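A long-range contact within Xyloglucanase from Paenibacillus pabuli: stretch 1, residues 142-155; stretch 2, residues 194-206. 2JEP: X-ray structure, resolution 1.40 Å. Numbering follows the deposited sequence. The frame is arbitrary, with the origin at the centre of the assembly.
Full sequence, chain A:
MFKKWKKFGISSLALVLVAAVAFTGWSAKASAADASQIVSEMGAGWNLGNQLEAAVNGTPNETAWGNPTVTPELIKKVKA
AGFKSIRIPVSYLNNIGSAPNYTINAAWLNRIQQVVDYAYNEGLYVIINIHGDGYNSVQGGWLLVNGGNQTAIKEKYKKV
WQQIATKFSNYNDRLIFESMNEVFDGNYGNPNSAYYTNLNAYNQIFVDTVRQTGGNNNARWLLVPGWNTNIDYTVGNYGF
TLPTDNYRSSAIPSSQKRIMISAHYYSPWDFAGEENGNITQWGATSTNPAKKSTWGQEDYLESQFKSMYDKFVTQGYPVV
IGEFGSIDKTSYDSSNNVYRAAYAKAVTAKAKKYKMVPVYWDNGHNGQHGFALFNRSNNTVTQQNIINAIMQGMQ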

# COMPACT_ATOMS: atom_id res chain seq x y z
N TRP A 142 15.76 3.42 -8.21
CA TRP A 142 16.52 4.67 -8.16
C TRP A 142 16.14 5.61 -7.00
O TRP A 142 16.88 6.53 -6.70
N LEU A 143 14.97 5.40 -6.39
CA LEU A 143 14.48 6.28 -5.34
C LEU A 143 15.00 5.68 -4.04
O LEU A 143 14.31 4.98 -3.32
N LEU A 144 16.28 5.94 -3.81
CA LEU A 144 17.07 5.22 -2.84
C LEU A 144 17.55 6.15 -1.75
O LEU A 144 18.38 7.02 -2.01
N VAL A 145 17.06 5.93 -0.53
CA VAL A 145 17.49 6.81 0.57
C VAL A 145 19.01 6.78 0.78
O VAL A 145 19.58 7.71 1.29
N ASN A 146 19.63 5.65 0.42
CA ASN A 146 21.07 5.43 0.54
C ASN A 146 21.84 5.85 -0.71
O ASN A 146 23.06 5.80 -0.72
N GLY A 147 21.14 6.27 -1.76
CA GLY A 147 21.80 6.60 -3.01
C GLY A 147 22.73 7.78 -2.88
O GLY A 147 22.51 8.68 -2.08
N GLY A 148 23.78 7.79 -3.69
CA GLY A 148 24.78 8.83 -3.59
C GLY A 148 24.44 10.17 -4.18
O GLY A 148 25.03 11.17 -3.79
N ASN A 149 23.56 10.20 -5.16
CA ASN A 149 23.23 11.45 -5.87
C ASN A 149 21.83 11.92 -5.49
O ASN A 149 20.89 11.83 -6.27
N GLN A 150 21.70 12.40 -4.27
CA GLN A 150 20.39 12.83 -3.76
C GLN A 150 19.81 14.01 -4.53
O GLN A 150 18.61 14.09 -4.68
N THR A 151 20.65 14.88 -5.07
CA THR A 151 20.13 15.96 -5.89
C THR A 151 19.39 15.42 -7.11
O THR A 151 18.29 15.86 -7.41
N ALA A 152 19.99 14.47 -7.83
CA ALA A 152 19.34 13.91 -9.00
C ALA A 152 18.13 13.09 -8.59
O ALA A 152 17.12 13.13 -9.27
N ILE A 153 18.25 12.30 -7.53
CA ILE A 153 17.08 11.51 -7.09
C ILE A 153 15.89 12.43 -6.80
O ILE A 153 14.76 12.18 -7.23
N LYS A 154 16.14 13.50 -6.05
CA LYS A 154 15.07 14.40 -5.66
C LYS A 154 14.48 15.16 -6.82
O LYS A 154 13.25 15.37 -6.86
N GLU A 155 15.32 15.56 -7.78
CA GLU A 155 14.79 16.24 -8.94
C GLU A 155 13.99 15.31 -9.84
O GLU A 155 12.94 15.68 -10.34
N ALA A 194 20.30 9.74 8.86
CA ALA A 194 20.50 10.54 7.64
C ALA A 194 19.61 10.02 6.51
O ALA A 194 19.04 10.79 5.76
N TYR A 195 19.51 8.70 6.39
CA TYR A 195 18.65 8.13 5.38
C TYR A 195 17.18 8.42 5.66
O TYR A 195 16.40 8.65 4.73
N TYR A 196 16.80 8.43 6.94
CA TYR A 196 15.44 8.79 7.31
C TYR A 196 15.14 10.23 6.88
O TYR A 196 14.03 10.54 6.41
N THR A 197 16.14 11.11 7.03
CA THR A 197 15.98 12.49 6.56
C THR A 197 15.71 12.54 5.05
O THR A 197 14.85 13.27 4.61
N ASN A 198 16.40 11.73 4.27
CA ASN A 198 16.11 11.66 2.83
C ASN A 198 14.67 11.22 2.58
O ASN A 198 13.99 11.78 1.77
N LEU A 199 14.24 10.18 3.29
CA LEU A 199 12.86 9.70 3.17
C LEU A 199 11.88 10.84 3.44
O LEU A 199 10.93 11.07 2.69
N ASN A 200 12.09 11.54 4.55
CA ASN A 200 11.21 12.65 4.92
C ASN A 200 11.23 13.73 3.84
O ASN A 200 10.21 14.35 3.53
N ALA A 201 12.41 13.96 3.26
CA ALA A 201 12.54 14.94 2.19
C ALA A 201 11.71 14.53 0.98
O ALA A 201 11.06 15.37 0.37
N TYR A 202 11.72 13.24 0.63
CA TYR A 202 10.90 12.78 -0.49
C TYR A 202 9.43 13.06 -0.18
O TYR A 202 8.69 13.56 -1.02
N ASN A 203 8.98 12.71 1.03
CA ASN A 203 7.57 12.96 1.33
C ASN A 203 7.22 14.44 1.20
O ASN A 203 6.16 14.77 0.70
N GLN A 204 8.12 15.31 1.66
CA GLN A 204 7.86 16.77 1.58
C GLN A 204 7.81 17.26 0.14
O GLN A 204 6.95 18.05 -0.24
N ILE A 205 8.78 16.81 -0.66
CA ILE A 205 8.80 17.15 -2.10
C ILE A 205 7.53 16.68 -2.79
O ILE A 205 6.92 17.42 -3.59
N PHE A 206 7.13 15.45 -2.50
CA PHE A 206 5.89 14.92 -3.06
C PHE A 206 4.71 15.82 -2.72
O PHE A 206 3.95 16.22 -3.61

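A loop that leads into a helix often docks on a neighbouring helix through a few large side chains, with the polar groups at their ends paired as the apolar parts close up. The contact between residues 142-155 and the helix 194-206 of this xyloglucanase is a compact example, burying 597 Å² in all, most of it around Y202, V145 and K154.

Y202 covers the most surface. Its CA-to-CB bond points sideways, yet the m rotamer (chi1 -54°) brings the ring closer to the first stretch. L143, in the t rotamer with chi2 at p, lays its methyl over one ring face, with L143 CD1 3.8 Å from the centroid of the Y202 ring. The phenol ends in a hydrogen bond: Y202 OH donates to Q150 OE1 over 2.6 Å. Q150 points toward the helix with chi1 and chi2 both m, a folded shape that also turns its amide nitrogen back to its own loop. There Q150 NE2 donates to L144 O and to G147 O, each at 3.0 Å, so one side chain ties the turn from L144 to G147 to the tyrosine.

V145, within that turn, lies where the backbones come near, its CA 5.1 Å from Y195 CA. With chi1 at m, its two methyls divide their neighbours: V145 CG1 packs 3.9 Å from L199 CB and 3.8 Å from Y202 CE2, whereas V145 CG2 meets Y195 CB at 3.9 Å. The carbonyl is satisfied from the helix, since N198, an m rotamer pointing toward the loop, donates from ND2 to V145 O at 2.8 Å. Beside it, Y195 (m) also points toward the loop and offers a ring face to N146, whose CA stands 3.9 Å from the centroid of the Y195 ring. A water joins this pair, its O 2.8 Å from N146 O, to which it donates, and 2.7 Å from Y195 OH.

K154 shows how a long charged residue can serve as packing material. Its chain runs m, t, t, t, almost fully extended after the first bend, and sits as a knob among N198, A201, Y202 and I205. The methylenes supply the apolar contacts: K154 CG is 3.7 Å from I205 CD1 and 4.0 Å from Y202 CE1 at the ring edge, and K154 CE lies 3.8 Å from A201 CB. The ammonium reaches N198 through a second water, whose O accepts from K154 NZ at 2.8 Å and which donates to N198 OD1 at 2.7 Å.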

# COMPACT_ATOMS: atom_id res chain seq x y z
CB TRP A 142 16.38 5.43 -9.51
CG TRP A 142 14.97 5.75 -9.80
CD1 TRP A 142 14.05 4.97 -10.48
CD2 TRP A 142 14.23 6.91 -9.35
NE1 TRP A 142 12.82 5.58 -10.48
CE2 TRP A 142 12.90 6.77 -9.80
CE3 TRP A 142 14.56 8.07 -8.63
CZ2 TRP A 142 11.93 7.72 -9.54
CZ3 TRP A 142 13.59 9.00 -8.37
CH2 TRP A 142 12.29 8.83 -8.82
CB LEU A 143 12.95 6.37 -5.40
CG LEU A 143 12.30 7.26 -4.34
CD1 LEU A 143 12.70 8.74 -4.49
CD2 LEU A 143 10.79 7.07 -4.34
CB LEU A 144 18.28 4.52 -3.50
CG LEU A 144 17.96 3.53 -4.62
CD1 LEU A 144 19.23 2.93 -5.21
CD2 LEU A 144 16.97 2.44 -4.22
CB VAL A 145 16.77 6.47 1.89
CG1 VAL A 145 15.27 6.79 1.77
CG2 VAL A 145 17.01 5.01 2.30
CB ASN A 146 21.37 3.97 0.87
CG ASN A 146 20.76 2.99 -0.10
OD1 ASN A 146 21.49 2.29 -0.87
ND2 ASN A 146 19.46 2.93 -0.11
CB ASN A 149 23.35 11.26 -7.40
CG ASN A 149 23.36 12.60 -8.19
OD1 ASN A 149 22.91 13.65 -7.68
ND2 ASN A 149 23.84 12.54 -9.45
CB GLN A 150 20.43 13.14 -2.27
CG GLN A 150 20.62 11.87 -1.42
CD GLN A 150 19.45 10.92 -1.49
OE1 GLN A 150 18.28 11.35 -1.48
NE2 GLN A 150 19.74 9.61 -1.57
CB THR A 151 21.27 16.88 -6.33
OG1 THR A 151 21.83 17.48 -5.16
CG2 THR A 151 20.77 17.96 -7.30
CB ALA A 152 20.33 13.07 -9.82
CB ILE A 153 17.41 10.67 -5.86
CG1 ILE A 153 18.43 9.57 -6.23
CG2 ILE A 153 16.15 10.06 -5.25
CD1 ILE A 153 19.06 8.87 -4.98
CB LYS A 154 15.57 15.38 -4.60
CG LYS A 154 15.81 14.71 -3.25
CD LYS A 154 16.50 15.67 -2.28
CE LYS A 154 16.64 15.07 -0.92
NZ LYS A 154 17.25 16.06 0.03
CB GLU A 155 15.94 16.89 -9.72
CG GLU A 155 15.55 17.65 -10.97
CD GLU A 155 14.73 18.89 -10.76
OE1 GLU A 155 14.73 19.43 -9.63
OE2 GLU A 155 14.10 19.34 -11.78
CB ALA A 194 21.97 10.52 7.22
CB TYR A 195 18.87 6.63 5.26
CG TYR A 195 20.23 6.20 4.79
CD1 TYR A 195 21.11 7.09 4.19
CD2 TYR A 195 20.65 4.89 4.96
CE1 TYR A 195 22.38 6.67 3.78
CE2 TYR A 195 21.92 4.48 4.57
CZ TYR A 195 22.77 5.36 3.97
OH TYR A 195 24.03 4.95 3.57
CB TYR A 196 15.16 8.56 8.81
CG TYR A 196 13.80 8.00 9.12
CD1 TYR A 196 12.66 8.31 8.37
CD2 TYR A 196 13.63 7.13 10.20
CE1 TYR A 196 11.43 7.75 8.67
CE2 TYR A 196 12.40 6.57 10.49
CZ TYR A 196 11.30 6.88 9.71
OH TYR A 196 10.07 6.28 9.98
CB THR A 197 17.18 13.32 6.98
OG1 THR A 197 17.15 13.38 8.40
CG2 THR A 197 17.15 14.73 6.37
CB ASN A 198 17.12 10.77 2.10
CG ASN A 198 18.52 11.35 2.09
OD1 ASN A 198 18.71 12.57 2.23
ND2 ASN A 198 19.52 10.48 1.94
CB LEU A 199 12.64 8.51 4.13
CG LEU A 199 11.32 7.74 4.04
CD1 LEU A 199 11.49 6.38 4.70
CD2 LEU A 199 10.15 8.50 4.66
CB ASN A 200 11.61 13.25 6.27
CG ASN A 200 11.40 12.31 7.45
OD1 ASN A 200 10.41 11.57 7.52
ND2 ASN A 200 12.30 12.41 8.44
CB ALA A 201 14.00 15.15 1.81
CB TYR A 202 11.11 11.28 -0.80
CG TYR A 202 12.53 10.82 -1.03
CD1 TYR A 202 13.53 11.69 -1.44
CD2 TYR A 202 12.87 9.48 -0.86
CE1 TYR A 202 14.82 11.25 -1.61
CE2 TYR A 202 14.16 9.03 -1.03
CZ TYR A 202 15.15 9.92 -1.40
OH TYR A 202 16.43 9.46 -1.53
CB ASN A 203 7.19 12.46 2.73
CG ASN A 203 6.96 10.96 2.80
OD1 ASN A 203 6.59 10.34 1.81
ND2 ASN A 203 7.14 10.37 3.99
CB GLN A 204 8.91 17.53 2.39
CG GLN A 204 8.56 19.01 2.53
CD GLN A 204 7.28 19.18 3.33
OE1 GLN A 204 7.26 18.90 4.54
NE2 GLN A 204 6.20 19.59 2.67
CB ILE A 205 10.07 16.52 -2.78
CG1 ILE A 205 11.33 17.22 -2.28
CG2 ILE A 205 9.98 16.63 -4.31
CD1 ILE A 205 12.61 16.40 -2.49
CB PHE A 206 5.69 13.48 -2.54
CG PHE A 206 4.29 12.99 -2.59
CD1 PHE A 206 3.71 12.57 -3.77
CD2 PHE A 206 3.54 12.87 -1.42
CE1 PHE A 206 2.41 12.04 -3.77
CE2 PHE A 206 2.27 12.35 -1.43
CZ PHE A 206 1.69 11.95 -2.60
O HOH W 1 24.79 6.24 1.38
O HOH W 2 17.48 14.98 2.58